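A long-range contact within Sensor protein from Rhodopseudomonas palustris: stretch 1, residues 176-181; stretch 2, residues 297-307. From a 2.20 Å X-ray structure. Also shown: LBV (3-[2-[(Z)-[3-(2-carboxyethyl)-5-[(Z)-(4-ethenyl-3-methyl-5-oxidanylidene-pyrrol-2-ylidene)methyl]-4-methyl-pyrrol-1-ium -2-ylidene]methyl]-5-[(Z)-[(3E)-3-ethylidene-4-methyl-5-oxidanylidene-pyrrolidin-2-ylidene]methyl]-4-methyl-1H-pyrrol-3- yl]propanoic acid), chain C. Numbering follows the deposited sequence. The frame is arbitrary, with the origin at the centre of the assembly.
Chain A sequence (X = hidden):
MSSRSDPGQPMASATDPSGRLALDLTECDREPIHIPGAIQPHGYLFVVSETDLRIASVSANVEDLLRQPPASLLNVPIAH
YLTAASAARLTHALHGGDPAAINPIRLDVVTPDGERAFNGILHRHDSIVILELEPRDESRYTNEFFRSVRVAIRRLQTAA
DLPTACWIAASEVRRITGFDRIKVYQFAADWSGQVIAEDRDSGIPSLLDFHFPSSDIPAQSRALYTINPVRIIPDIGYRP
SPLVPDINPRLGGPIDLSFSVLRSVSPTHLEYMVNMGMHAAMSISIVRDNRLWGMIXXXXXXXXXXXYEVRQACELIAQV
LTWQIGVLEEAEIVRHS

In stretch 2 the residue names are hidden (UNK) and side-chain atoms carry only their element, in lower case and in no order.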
# COMPACT_ATOMS: atom_id res chain seq x y z
N ILE A 176 -1.53 -11.05 3.53
CA ILE A 176 -1.34 -9.93 4.44
C ILE A 176 -2.11 -10.09 5.74
O ILE A 176 -1.85 -9.35 6.67
CB ILE A 176 -1.66 -8.59 3.75
CG1 ILE A 176 -3.15 -8.49 3.41
CG2 ILE A 176 -0.80 -8.42 2.45
CD1 ILE A 176 -3.55 -7.15 2.76
N THR A 177 -3.04 -11.04 5.81
CA THR A 177 -3.81 -11.30 7.02
C THR A 177 -3.26 -12.49 7.80
O THR A 177 -3.42 -12.58 9.01
CB THR A 177 -5.33 -11.53 6.74
OG1 THR A 177 -5.56 -12.66 5.89
CG2 THR A 177 -5.99 -10.31 6.10
N GLY A 178 -2.64 -13.43 7.09
CA GLY A 178 -2.26 -14.70 7.67
C GLY A 178 -3.38 -15.66 8.01
O GLY A 178 -3.15 -16.67 8.65
N PHE A 179 -4.61 -15.36 7.59
CA PHE A 179 -5.75 -16.20 7.96
C PHE A 179 -5.65 -17.49 7.14
O PHE A 179 -5.13 -17.50 6.02
CB PHE A 179 -7.10 -15.48 7.73
CG PHE A 179 -7.64 -14.74 8.95
CD1 PHE A 179 -6.83 -13.94 9.76
CD2 PHE A 179 -8.98 -14.82 9.24
CE1 PHE A 179 -7.35 -13.26 10.83
CE2 PHE A 179 -9.54 -14.13 10.31
CZ PHE A 179 -8.72 -13.34 11.11
N ASP A 180 -6.12 -18.59 7.73
CA ASP A 180 -6.11 -19.92 7.10
C ASP A 180 -6.83 -20.07 5.74
O ASP A 180 -6.44 -20.88 4.92
CB ASP A 180 -6.73 -20.90 8.11
CG ASP A 180 -5.78 -21.21 9.27
OD1 ASP A 180 -4.57 -21.16 9.01
OD2 ASP A 180 -6.21 -21.49 10.41
N ARG A 181 -7.91 -19.33 5.52
CA ARG A 181 -8.79 -19.54 4.36
C ARG A 181 -9.53 -18.27 3.99
O ARG A 181 -10.22 -17.70 4.82
CB ARG A 181 -9.83 -20.62 4.69
CG ARG A 181 -10.72 -21.03 3.49
CD ARG A 181 -11.65 -22.17 3.86
NE ARG A 181 -12.60 -21.82 4.92
CZ ARG A 181 -13.21 -22.71 5.70
NH1 ARG A 181 -14.06 -22.29 6.59
NH2 ARG A 181 -13.00 -24.00 5.58
N UNK A 297 -14.66 -13.37 2.63
CA UNK A 297 -14.81 -13.96 3.95
C UNK A 297 -13.52 -14.71 4.32
O UNK A 297 -13.06 -15.57 3.57
o UNK A 297 -16.17 -15.61 5.16
c UNK A 297 -15.94 -14.99 3.90
N UNK A 298 -12.97 -14.35 5.47
CA UNK A 298 -11.67 -14.79 5.94
C UNK A 298 -11.85 -15.57 7.27
O UNK A 298 -12.34 -15.05 8.23
s UNK A 298 -10.73 -12.29 4.86
c UNK A 298 -10.77 -13.57 6.17
N UNK A 299 -11.43 -16.83 7.30
CA UNK A 299 -11.57 -17.65 8.50
C UNK A 299 -10.21 -18.14 8.99
O UNK A 299 -9.29 -18.39 8.20
c UNK A 299 -13.85 -18.61 7.95
n UNK A 299 -14.69 -19.55 7.37
c UNK A 299 -15.90 -19.03 7.28
n UNK A 299 -15.88 -17.80 7.77
c UNK A 299 -12.40 -18.88 8.18
c UNK A 299 -14.61 -17.50 8.18
N UNK A 300 -10.10 -18.26 10.31
CA UNK A 300 -8.95 -18.84 10.94
C UNK A 300 -9.41 -19.89 11.95
O UNK A 300 -10.45 -19.74 12.58
o UNK A 300 -5.98 -18.31 10.54
c UNK A 300 -8.06 -17.76 11.59
n UNK A 300 -6.00 -18.40 12.78
c UNK A 300 -6.58 -18.18 11.60
N UNK A 301 -8.63 -20.94 12.09
CA UNK A 301 -8.97 -21.99 13.04
C UNK A 301 -8.96 -21.48 14.46
O UNK A 301 -9.85 -21.81 15.25
c UNK A 301 -9.32 -25.30 13.15
c UNK A 301 -7.96 -23.14 12.93
c UNK A 301 -6.96 -25.18 14.05
c UNK A 301 -8.24 -24.39 13.79
N UNK A 302 -7.95 -20.68 14.79
CA UNK A 302 -7.73 -20.26 16.18
C UNK A 302 -7.95 -18.74 16.24
O UNK A 302 -7.83 -18.06 15.22
c UNK A 302 -6.01 -22.20 16.49
o UNK A 302 -5.36 -20.01 15.75
c UNK A 302 -6.28 -20.65 16.63
N UNK A 303 -8.28 -18.18 17.42
CA UNK A 303 -8.44 -16.72 17.50
C UNK A 303 -7.31 -15.88 16.90
O UNK A 303 -6.17 -16.17 17.11
c UNK A 303 -8.54 -16.49 19.00
c UNK A 303 -8.62 -18.83 18.69
c UNK A 303 -9.18 -17.74 19.52
N UNK A 304 -7.61 -14.79 16.21
CA UNK A 304 -6.57 -13.98 15.61
C UNK A 304 -7.02 -12.57 15.21
O UNK A 304 -8.06 -12.42 14.53
c UNK A 304 -6.09 -14.68 14.38
n UNK A 304 -1.61 -15.44 12.48
n UNK A 304 -3.35 -14.11 11.83
n UNK A 304 -1.22 -13.63 11.14
c UNK A 304 -2.06 -14.39 11.84
c UNK A 304 -4.98 -13.94 13.65
c UNK A 304 -4.37 -14.86 12.57
N UNK A 305 -6.17 -11.58 15.51
CA UNK A 305 -6.50 -10.18 15.27
C UNK A 305 -5.76 -9.67 14.06
O UNK A 305 -4.65 -10.08 13.77
c UNK A 305 -6.13 -9.32 16.48
c UNK A 305 -7.85 -7.47 16.32
c UNK A 305 -5.54 -6.86 16.23
c UNK A 305 -8.21 -6.14 16.20
c UNK A 305 -6.52 -7.85 16.35
c UNK A 305 -7.20 -5.15 16.10
c UNK A 305 -5.88 -5.53 16.12
N UNK A 306 -6.40 -8.76 13.34
CA UNK A 306 -5.83 -8.11 12.19
C UNK A 306 -5.93 -6.61 12.44
O UNK A 306 -7.02 -6.09 12.78
c UNK A 306 -5.98 -7.86 9.62
c UNK A 306 -6.60 -8.53 10.86
c UNK A 306 -6.57 -10.02 10.68
N UNK A 307 -4.80 -5.90 12.35
CA UNK A 307 -4.78 -4.45 12.74
C UNK A 307 -5.63 -3.58 11.83
O UNK A 307 -5.96 -3.96 10.74
o UNK A 307 -2.94 -3.64 11.40
c UNK A 307 -3.36 -3.90 12.74
C1A LBV C . -27.46 -18.38 10.33
C1B LBV C . -26.48 -14.10 11.07
O1B LBV C . -23.88 -9.07 14.21
C1C LBV C . -22.61 -13.55 8.76
O1C LBV C . -17.58 -12.29 8.47
C1D LBV C . -20.93 -17.03 6.02
C2A LBV C . -28.90 -18.40 10.76
C2B LBV C . -26.43 -12.81 11.60
O2B LBV C . -22.82 -8.61 12.33
C2C LBV C . -21.41 -13.11 8.17
O2C LBV C . -18.20 -13.81 9.95
C2D LBV C . -21.17 -17.93 4.96
C3A LBV C . -29.03 -16.92 11.16
C3B LBV C . -25.26 -12.20 11.16
C3C LBV C . -21.02 -14.11 7.29
C3D LBV C . -19.93 -18.37 4.55
C4A LBV C . -27.79 -16.26 10.95
C4B LBV C . -24.60 -13.13 10.31
C4C LBV C . -21.94 -15.16 7.37
C4D LBV C . -18.98 -17.74 5.36
CAA LBV C . -30.19 -16.28 11.66
CAB LBV C . -24.79 -10.78 11.54
CAC LBV C . -20.60 -11.81 8.36
CAD LBV C . -19.72 -19.30 3.55
CBA LBV C . -31.62 -16.89 11.86
CBB LBV C . -23.71 -10.80 12.60
CBC LBV C . -19.66 -11.93 9.60
CBD LBV C . -18.46 -19.71 3.14
CGB LBV C . -23.45 -9.36 13.08
CGC LBV C . -18.35 -12.75 9.32
CHB LBV C . -27.61 -14.91 11.28
CHC LBV C . -23.35 -12.80 9.70
CHD LBV C . -21.96 -16.37 6.67
CMA LBV C . -29.04 -19.34 11.96
CMB LBV C . -27.48 -12.16 12.54
CMC LBV C . -19.75 -13.97 6.42
CMD LBV C . -22.51 -18.38 4.34
N_A LBV C . -26.91 -17.15 10.47
O_A LBV C . -26.84 -19.35 9.91
N_B LBV C . -25.39 -14.23 10.30
N_C LBV C . -22.86 -14.77 8.26
N_D LBV C . -19.63 -16.96 6.22
O_D LBV C . -17.74 -17.85 5.33
O HOH W 1 -3.02 -10.90 11.31
O HOH W 2 -3.15 -18.61 10.10

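Position 297 carries one carbon and then one oxygen, and the side chain stays clear of stretch 1. The oxygen lies 2.7 Å from LBV O_D. This is Ser-297, and its OG donates a hydrogen bond to that chromophore oxygen.

Position 298 has one carbon followed by a sulfur. Its CB packs 3.8 Å from Phe-179 CD2, and its backbone O sits at the edge of the Phe-179 ring. A carbon and a sulfur identify Cys-298. Its CA also lies 3.4 Å from Arg-181 O, a CA-H...O contact.

Position 299 shows one carbon leading to a five-membered ring of three carbons and two nitrogens. One ring nitrogen lies 2.9 Å from Arg-181 NH1. The residue is His-299. Arg-181 NH1 donates to ND1 near the plane of the imidazole, so ND1 acts as an acceptor here. His-299 CE1 is 2.9 Å from LBV O_D.

Position 300 has two carbons, the second bearing one oxygen and one nitrogen. The oxygen is 2.8 Å from Asp-180 N. This amide is Asn-300. OD1 accepts a hydrogen bond from Asp-180 N, while ND2 donates to the backbone O of position 302 at 3.1 Å. CB lies over one face of Phe-179, 4.0 Å from the ring centroid, as a CH-pi contact.

Position 301 has four carbons, forked at the second. CB is 3.5 Å from Asp-180 OD2, but the end of the side chain leads away. It is Leu-301. Its backbone N donates to Asp-180 OD2 at 3.0 Å, with a nearly straight angle of 171°.

Position 302 has one carbon carrying an oxygen and a carbon, and touches nothing on stretch 1. It is Thr-302.

Position 303 has three carbons closing a ring onto the backbone N. Its CA-to-CB bond points away from stretch 1. It is Pro-303.

Position 304 is a long chain: three carbons, a nitrogen, then a carbon with two more nitrogens. Its first nitrogen is 3.2 Å from Thr-177 O. This is Arg-304. NE donates to Thr-177 O, and NH2 adds a weak bond to the same atom. The guanidinium lies with one face over Gly-178 CA. An ideal CB on Gly-178 would be 2.3 Å from Arg-304 NH2, a clash.

Position 305 has one carbon and then a six-carbon ring; its CA-to-CB bond points away, and the side chain makes no contact with stretch 1. It is Phe-305.

Position 306 has one carbon carrying two more. One of these is 3.3 Å from Phe-179 CE1. It is Val-306.

Position 307 has one carbon and one oxygen, out of reach of stretch 1. It is Ser-307, the N-cap of a helix.

The contact joins a short antiparallel pairing to a buried ring. His-299 N donates to Arg-181 O at 2.9 Å, and Arg-181 N to His-299 O at 3.2 Å. Phe-179 packs against Cys-298, Asn-300 and Val-306. Arg-304 bonds Thr-177 O at the end of the helix, and Asp-180 N donates to Asn-300 OD1 while Asp-180 OD2 accepts from Leu-301 N.

Stretch 2 297-307: SCHNLTPRFVS
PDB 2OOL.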